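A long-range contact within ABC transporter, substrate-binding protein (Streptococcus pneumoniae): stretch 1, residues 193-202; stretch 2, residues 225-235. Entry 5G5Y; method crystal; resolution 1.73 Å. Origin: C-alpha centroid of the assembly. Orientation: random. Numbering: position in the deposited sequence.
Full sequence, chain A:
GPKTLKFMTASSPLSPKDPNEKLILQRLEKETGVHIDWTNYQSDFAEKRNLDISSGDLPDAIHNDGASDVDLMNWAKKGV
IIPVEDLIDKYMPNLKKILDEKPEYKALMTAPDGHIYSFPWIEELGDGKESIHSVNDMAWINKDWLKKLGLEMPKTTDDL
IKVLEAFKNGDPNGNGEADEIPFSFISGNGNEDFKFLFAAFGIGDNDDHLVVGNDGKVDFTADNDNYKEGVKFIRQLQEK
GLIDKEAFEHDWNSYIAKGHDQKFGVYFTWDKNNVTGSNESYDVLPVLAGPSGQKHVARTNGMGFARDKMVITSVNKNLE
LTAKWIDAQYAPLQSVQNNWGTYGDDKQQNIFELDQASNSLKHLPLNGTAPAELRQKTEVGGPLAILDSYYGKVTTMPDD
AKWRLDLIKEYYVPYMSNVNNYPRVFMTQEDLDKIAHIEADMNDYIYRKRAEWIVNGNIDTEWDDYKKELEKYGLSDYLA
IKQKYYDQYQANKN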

ATOM      1  N   ASP A 193      11.711   7.399   0.532  1.00 15.81           N
ATOM      2  CA  ASP A 193      12.703   7.464  -0.522  1.00 15.69           C
ATOM      3  C   ASP A 193      12.471   8.663  -1.454  1.00 15.05           C
ATOM      4  O   ASP A 193      11.348   9.128  -1.572  1.00 15.39           O
ATOM      5  CB  ASP A 193      12.658   6.172  -1.354  1.00 15.19           C
ATOM      6  CG  ASP A 193      13.827   6.073  -2.319  1.00 15.31           C
ATOM      7  OD1 ASP A 193      14.971   6.256  -1.839  1.00 15.59           O
ATOM      8  OD2 ASP A 193      13.644   5.919  -3.557  1.00 14.04           O
ATOM      9  N   PHE A 194      13.516   9.091  -2.182  1.00 13.84           N
ATOM     10  CA  PHE A 194      13.464  10.228  -3.076  1.00 14.24           C
ATOM     11  C   PHE A 194      12.936   9.938  -4.491  1.00 14.50           C
ATOM     12  O   PHE A 194      12.836  10.865  -5.292  1.00 14.19           O
ATOM     13  CB  PHE A 194      14.864  10.934  -3.202  1.00 14.95           C
ATOM     14  CG  PHE A 194      15.968  10.041  -3.700  1.00 15.47           C
ATOM     15  CD1 PHE A 194      16.065   9.688  -5.038  1.00 16.12           C
ATOM     16  CD2 PHE A 194      16.882   9.493  -2.814  1.00 16.21           C
ATOM     17  CE1 PHE A 194      17.069   8.828  -5.474  1.00 15.70           C
ATOM     18  CE2 PHE A 194      17.883   8.637  -3.260  1.00 16.72           C
ATOM     19  CZ  PHE A 194      17.988   8.325  -4.593  1.00 15.97           C
ATOM     20  N   LYS A 195      12.661   8.671  -4.824  1.00 13.80           N
ATOM     21  CA  LYS A 195      12.453   8.264  -6.230  1.00 14.20           C
ATOM     22  C   LYS A 195      11.259   8.989  -6.904  1.00 14.44           C
ATOM     23  O   LYS A 195      11.231   9.122  -8.142  1.00 13.72           O
ATOM     24  CB  LYS A 195      12.381   6.732  -6.400  1.00 14.70           C
ATOM     25  CG  LYS A 195      11.120   6.088  -5.808  1.00 14.91           C
ATOM     26  CD  LYS A 195      10.959   4.614  -6.178  1.00 14.99           C
ATOM     27  CE  LYS A 195      12.156   3.734  -5.814  1.00 15.36           C
ATOM     28  NZ  LYS A 195      12.265   3.579  -4.331  1.00 15.62           N
ATOM     29  N   PHE A 196      10.309   9.498  -6.111  1.00 13.72           N
ATOM     30  CA  PHE A 196       9.264  10.402  -6.622  1.00 15.65           C
ATOM     31  C   PHE A 196       9.772  11.491  -7.610  1.00 14.97           C
ATOM     32  O   PHE A 196       9.104  11.834  -8.620  1.00 13.87           O
ATOM     33  CB  PHE A 196       8.512  11.054  -5.434  1.00 16.42           C
ATOM     34  CG  PHE A 196       7.484  12.042  -5.852  1.00 17.56           C
ATOM     35  CD1 PHE A 196       6.243  11.609  -6.328  1.00 18.57           C
ATOM     36  CD2 PHE A 196       7.775  13.382  -5.854  1.00 19.93           C
ATOM     37  CE1 PHE A 196       5.291  12.512  -6.767  1.00 18.78           C
ATOM     38  CE2 PHE A 196       6.826  14.300  -6.304  1.00 20.38           C
ATOM     39  CZ  PHE A 196       5.587  13.857  -6.761  1.00 20.40           C
ATOM     40  N   LEU A 197      10.960  12.027  -7.353  1.00 15.01           N
ATOM     41  CA  LEU A 197      11.484  13.136  -8.169  1.00 16.20           C
ATOM     42  C   LEU A 197      11.961  12.683  -9.551  1.00 15.94           C
ATOM     43  O   LEU A 197      12.136  13.521 -10.432  1.00 16.46           O
ATOM     44  CB  LEU A 197      12.649  13.857  -7.473  1.00 17.18           C
ATOM     45  CG  LEU A 197      12.282  14.693  -6.227  1.00 19.36           C
ATOM     46  CD1 LEU A 197      13.509  15.442  -5.716  1.00 21.11           C
ATOM     47  CD2 LEU A 197      11.146  15.678  -6.494  1.00 19.34           C
ATOM     48  N   PHE A 198      12.196  11.388  -9.748  1.00 14.26           N
ATOM     49  CA  PHE A 198      12.738  10.916 -11.036  1.00 14.95           C
ATOM     50  C   PHE A 198      11.848  11.236 -12.229  1.00 13.82           C
ATOM     51  O   PHE A 198      12.365  11.410 -13.346  1.00 13.32           O
ATOM     52  CB  PHE A 198      13.066   9.412 -10.987  1.00 14.92           C
ATOM     53  CG  PHE A 198      14.430   9.120 -10.388  1.00 16.85           C
ATOM     54  CD1 PHE A 198      14.973   9.921  -9.361  1.00 18.38           C
ATOM     55  CD2 PHE A 198      15.191   8.061 -10.864  1.00 19.46           C
ATOM     56  CE1 PHE A 198      16.234   9.645  -8.826  1.00 18.57           C
ATOM     57  CE2 PHE A 198      16.447   7.782 -10.337  1.00 19.56           C
ATOM     58  CZ  PHE A 198      16.970   8.574  -9.313  1.00 19.68           C
ATOM     59  N   ALA A 199      10.540  11.288 -11.993  1.00 13.18           N
ATOM     60  CA  ALA A 199       9.548  11.567 -13.020  1.00 12.79           C
ATOM     61  C   ALA A 199       9.686  12.971 -13.631  1.00 13.64           C
ATOM     62  O   ALA A 199       9.251  13.196 -14.771  1.00 12.77           O
ATOM     63  CB  ALA A 199       8.136  11.347 -12.475  1.00 13.50           C
ATOM     64  N   ALA A 200      10.355  13.879 -12.921  1.00 14.25           N
ATOM     65  CA  ALA A 200      10.757  15.147 -13.532  1.00 15.17           C
ATOM     66  C   ALA A 200      11.618  14.977 -14.766  1.00 16.02           C
ATOM     67  O   ALA A 200      11.646  15.898 -15.591  1.00 18.26           O
ATOM     68  CB  ALA A 200      11.419  16.077 -12.515  1.00 16.52           C
ATOM     69  N   PHE A 201      12.253  13.805 -14.931  1.00 14.71           N
ATOM     70  CA  PHE A 201      13.150  13.530 -16.049  1.00 14.54           C
ATOM     71  C   PHE A 201      12.500  12.668 -17.089  1.00 14.60           C
ATOM     72  O   PHE A 201      13.144  12.208 -18.041  1.00 13.74           O
ATOM     73  CB  PHE A 201      14.471  12.940 -15.513  1.00 15.19           C
ATOM     74  CG  PHE A 201      15.167  13.882 -14.577  1.00 15.25           C
ATOM     75  CD1 PHE A 201      16.000  14.869 -15.082  1.00 16.48           C
ATOM     76  CD2 PHE A 201      14.877  13.879 -13.217  1.00 15.53           C
ATOM     77  CE1 PHE A 201      16.566  15.808 -14.218  1.00 17.11           C
ATOM     78  CE2 PHE A 201      15.421  14.819 -12.359  1.00 15.91           C
ATOM     79  CZ  PHE A 201      16.300  15.766 -12.864  1.00 15.87           C
ATOM     80  N   GLY A 202      11.194  12.461 -16.937  1.00 13.93           N
ATOM     81  CA  GLY A 202      10.472  11.571 -17.795  1.00 13.84           C
ATOM     82  C   GLY A 202      10.371  10.190 -17.188  1.00 14.18           C
ATOM     83  O   GLY A 202      11.354   9.666 -16.647  1.00 14.89           O
ATOM     84  N   ASP A 225      17.391   5.765 -19.799  1.00 15.52           N
ATOM     85  CA  ASP A 225      18.194   7.004 -19.793  1.00 17.32           C
ATOM     86  C   ASP A 225      17.624   8.038 -18.817  1.00 16.54           C
ATOM     87  O   ASP A 225      18.376   8.792 -18.212  1.00 16.07           O
ATOM     88  CB  ASP A 225      18.251   7.606 -21.183  1.00 19.40           C
ATOM     89  CG  ASP A 225      19.041   6.746 -22.165  1.00 24.07           C
ATOM     90  OD1 ASP A 225      19.692   5.752 -21.741  1.00 23.88           O
ATOM     91  OD2 ASP A 225      19.022   7.097 -23.362  1.00 26.99           O
ATOM     92  N   ASN A 226      16.297   8.057 -18.669  1.00 14.39           N
ATOM     93  CA  ASN A 226      15.611   9.004 -17.748  1.00 14.04           C
ATOM     94  C   ASN A 226      16.008   8.792 -16.314  1.00 13.61           C
ATOM     95  O   ASN A 226      16.122   9.727 -15.558  1.00 13.40           O
ATOM     96  CB  ASN A 226      14.080   8.882 -17.843  1.00 14.51           C
ATOM     97  CG  ASN A 226      13.596   8.793 -19.268  1.00 15.17           C
ATOM     98  OD1 ASN A 226      13.837   7.767 -19.927  1.00 15.87           O
ATOM     99  ND2 ASN A 226      12.984   9.871 -19.798  1.00 14.45           N
ATOM    100  N   TYR A 227      16.179   7.525 -15.945  1.00 13.24           N
ATOM    101  CA  TYR A 227      16.548   7.151 -14.607  1.00 13.48           C
ATOM    102  C   TYR A 227      17.986   7.597 -14.313  1.00 14.36           C
ATOM    103  O   TYR A 227      18.265   8.067 -13.227  1.00 13.94           O
ATOM    104  CB  TYR A 227      16.437   5.656 -14.467  1.00 13.36           C
ATOM    105  CG  TYR A 227      16.755   5.066 -13.136  1.00 13.58           C
ATOM    106  CD1 TYR A 227      18.050   4.728 -12.824  1.00 14.16           C
ATOM    107  CD2 TYR A 227      15.741   4.756 -12.207  1.00 14.12           C
ATOM    108  CE1 TYR A 227      18.349   4.103 -11.630  1.00 13.89           C
ATOM    109  CE2 TYR A 227      16.050   4.164 -10.975  1.00 14.28           C
ATOM    110  CZ  TYR A 227      17.357   3.834 -10.710  1.00 14.14           C
ATOM    111  OH  TYR A 227      17.699   3.226  -9.513  1.00 15.67           O
ATOM    112  N   LYS A 228      18.872   7.401 -15.289  1.00 14.06           N
ATOM    113  CA  LYS A 228      20.254   7.894 -15.207  1.00 15.32           C
ATOM    114  C   LYS A 228      20.271   9.415 -14.957  1.00 16.10           C
ATOM    115  O   LYS A 228      21.011   9.868 -14.089  1.00 15.12           O
ATOM    116  CB  LYS A 228      21.054   7.491 -16.448  1.00 17.53           C
ATOM    117  CG  LYS A 228      22.421   8.144 -16.524  1.00 20.80           C
ATOM    118  CD  LYS A 228      23.305   7.509 -17.572  1.00 25.87           C
ATOM    119  CE  LYS A 228      23.056   8.059 -18.942  1.00 31.19           C
ATOM    120  NZ  LYS A 228      24.245   7.744 -19.794  1.00 38.85           N
ATOM    121  N   GLU A 229      19.444  10.176 -15.685  1.00 15.34           N
ATOM    122  CA  GLU A 229      19.347  11.618 -15.467  1.00 16.64           C
ATOM    123  C   GLU A 229      18.857  11.964 -14.063  1.00 15.98           C
ATOM    124  O   GLU A 229      19.334  12.929 -13.477  1.00 16.49           O
ATOM    125  CB  GLU A 229      18.498  12.321 -16.564  1.00 17.47           C
ATOM    126  CG  GLU A 229      19.058  12.163 -17.968  1.00 19.73           C
ATOM    127  CD  GLU A 229      20.486  12.699 -18.113  1.00 23.24           C
ATOM    128  OE1 GLU A 229      20.763  13.820 -17.634  1.00 24.12           O
ATOM    129  OE2 GLU A 229      21.336  11.970 -18.651  1.00 26.15           O
ATOM    130  N   GLY A 230      17.893  11.201 -13.533  1.00 15.00           N
ATOM    131  CA  GLY A 230      17.446  11.354 -12.168  1.00 14.52           C
ATOM    132  C   GLY A 230      18.562  11.141 -11.178  1.00 14.75           C
ATOM    133  O   GLY A 230      18.746  11.907 -10.234  1.00 14.45           O
ATOM    134  N   VAL A 231      19.313  10.076 -11.379  1.00 14.51           N
ATOM    135  CA  VAL A 231      20.428   9.776 -10.502  1.00 15.04           C
ATOM    136  C   VAL A 231      21.465  10.906 -10.568  1.00 15.67           C
ATOM    137  O   VAL A 231      21.962  11.341  -9.526  1.00 15.81           O
ATOM    138  CB  VAL A 231      21.074   8.397 -10.808  1.00 14.81           C
ATOM    139  CG1 VAL A 231      22.279   8.180  -9.902  1.00 15.48           C
ATOM    140  CG2 VAL A 231      20.086   7.277 -10.592  1.00 15.18           C
ATOM    141  N   LYS A 232      21.737  11.401 -11.767  1.00 15.70           N
ATOM    142  CA  LYS A 232      22.713  12.475 -11.958  1.00 16.84           C
ATOM    143  C   LYS A 232      22.237  13.735 -11.232  1.00 16.96           C
ATOM    144  O   LYS A 232      23.050  14.467 -10.687  1.00 15.55           O
ATOM    145  CB  LYS A 232      22.949  12.753 -13.422  1.00 17.22           C
ATOM    146  CG  LYS A 232      23.730  11.623 -14.066  1.00 18.74           C
ATOM    147  CD  LYS A 232      23.885  11.842 -15.550  1.00 23.07           C
ATOM    148  CE  LYS A 232      24.911  12.922 -15.811  1.00 27.18           C
ATOM    149  NZ  LYS A 232      25.528  12.741 -17.150  1.00 32.92           N
ATOM    150  N   PHE A 233      20.922  13.921 -11.152  1.00 16.38           N
ATOM    151  CA  PHE A 233      20.370  15.074 -10.408  1.00 17.48           C
ATOM    152  C   PHE A 233      20.620  14.945  -8.899  1.00 18.35           C
ATOM    153  O   PHE A 233      21.114  15.881  -8.258  1.00 19.41           O
ATOM    154  CB  PHE A 233      18.857  15.255 -10.694  1.00 17.68           C
ATOM    155  CG  PHE A 233      18.225  16.338  -9.876  1.00 17.93           C
ATOM    156  CD1 PHE A 233      18.458  17.685 -10.188  1.00 18.22           C
ATOM    157  CD2 PHE A 233      17.392  16.035  -8.813  1.00 18.70           C
ATOM    158  CE1 PHE A 233      17.907  18.696  -9.416  1.00 18.31           C
ATOM    159  CE2 PHE A 233      16.814  17.065  -8.042  1.00 19.11           C
ATOM    160  CZ  PHE A 233      17.061  18.383  -8.358  1.00 19.17           C
ATOM    161  N   ILE A 234      20.335  13.770  -8.326  1.00 17.08           N
ATOM    162  CA  ILE A 234      20.555  13.571  -6.904  1.00 15.73           C
ATOM    163  C   ILE A 234      22.089  13.686  -6.615  1.00 16.18           C
ATOM    164  O   ILE A 234      22.483  14.284  -5.590  1.00 15.96           O
ATOM    165  CB  ILE A 234      19.976  12.236  -6.402  1.00 16.10           C
ATOM    166  CG1 ILE A 234      18.452  12.129  -6.702  1.00 15.96           C
ATOM    167  CG2 ILE A 234      20.216  12.082  -4.892  1.00 16.22           C
ATOM    168  CD1 ILE A 234      17.593  13.229  -6.133  1.00 16.19           C
ATOM    169  N   ARG A 235      22.914  13.153  -7.512  1.00 14.51           N
ATOM    170  CA  ARG A 235      24.395  13.362  -7.418  1.00 15.61           C
ATOM    171  C   ARG A 235      24.807  14.858  -7.355  1.00 16.38           C
ATOM    172  O   ARG A 235      25.678  15.234  -6.575  1.00 17.42           O
ATOM    173  CB  ARG A 235      25.107  12.651  -8.544  1.00 16.21           C
ATOM    174  CG  ARG A 235      26.594  12.952  -8.651  1.00 16.37           C
ATOM    175  CD  ARG A 235      27.378  12.515  -7.436  1.00 16.53           C
ATOM    176  NE  ARG A 235      28.792  12.906  -7.557  1.00 18.59           N
ATOM    177  CZ  ARG A 235      29.725  12.713  -6.622  1.00 19.49           C
ATOM    178  NH1 ARG A 235      29.440  12.120  -5.486  1.00 18.78           N
ATOM    179  NH2 ARG A 235      30.968  13.143  -6.832  1.00 22.29           N
TER

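What fastens the start of the helix 225-235 to the other stretch? Asn226, its CB directed toward stretch 1, supplies the one hydrogen bond across the contact: ND2 donates to Phe201 O at 2.9 Å, nearly straight at 160°. That carbonyl lies at the end of the 3-10 segment, and a short amide side chain in the m rotamer reaches it. Gly202 passes so close that a CB there would clash with Asn226 ND2; its backbone angles by themselves also call for glycine.

How does Tyr227 take part when its CB points away? Its t rotamer brings the ring back, and Phe198 meets it edge to face, with centroids 5.0 Å apart and planes at 72°. Glu229 does the reverse: its CB lies 3.9 Å from Phe201 CD1, while its charged end leads away from the apolar contact.

Why is there a glycine at 230? Here the backbones come within 4.9 Å, measured from Gly230 CA to Phe198 CA, and two rings close over the bare backbone. Gly230 CA sits 3.8 Å from the centroid of the Phe198 ring, almost on its normal, and 4.2 Å from that of the Phe201 ring, making a CH-pi contact with each face. A CB would fall 2.7 Å from Phe198 CG, a clash.

What completes the apolar packing farther along the helix? Val231 CG2 touches Phe198 CZ at 3.6 Å. A turn beyond Glu229, Phe233 sets its CB 3.4 Å from Phe201 CZ, the two rings lying obliquely, and Leu197 CD1 approaches the Phe233 edge. Ile234 then serves two aromatic neighbours: its CG1 lies 3.8 Å from Phe194 CE1 and 3.9 Å from Phe198 CE1. These branched and aromatic side chains are all buried except Phe201, which is partly exposed, and the whole contact covers 578 Å².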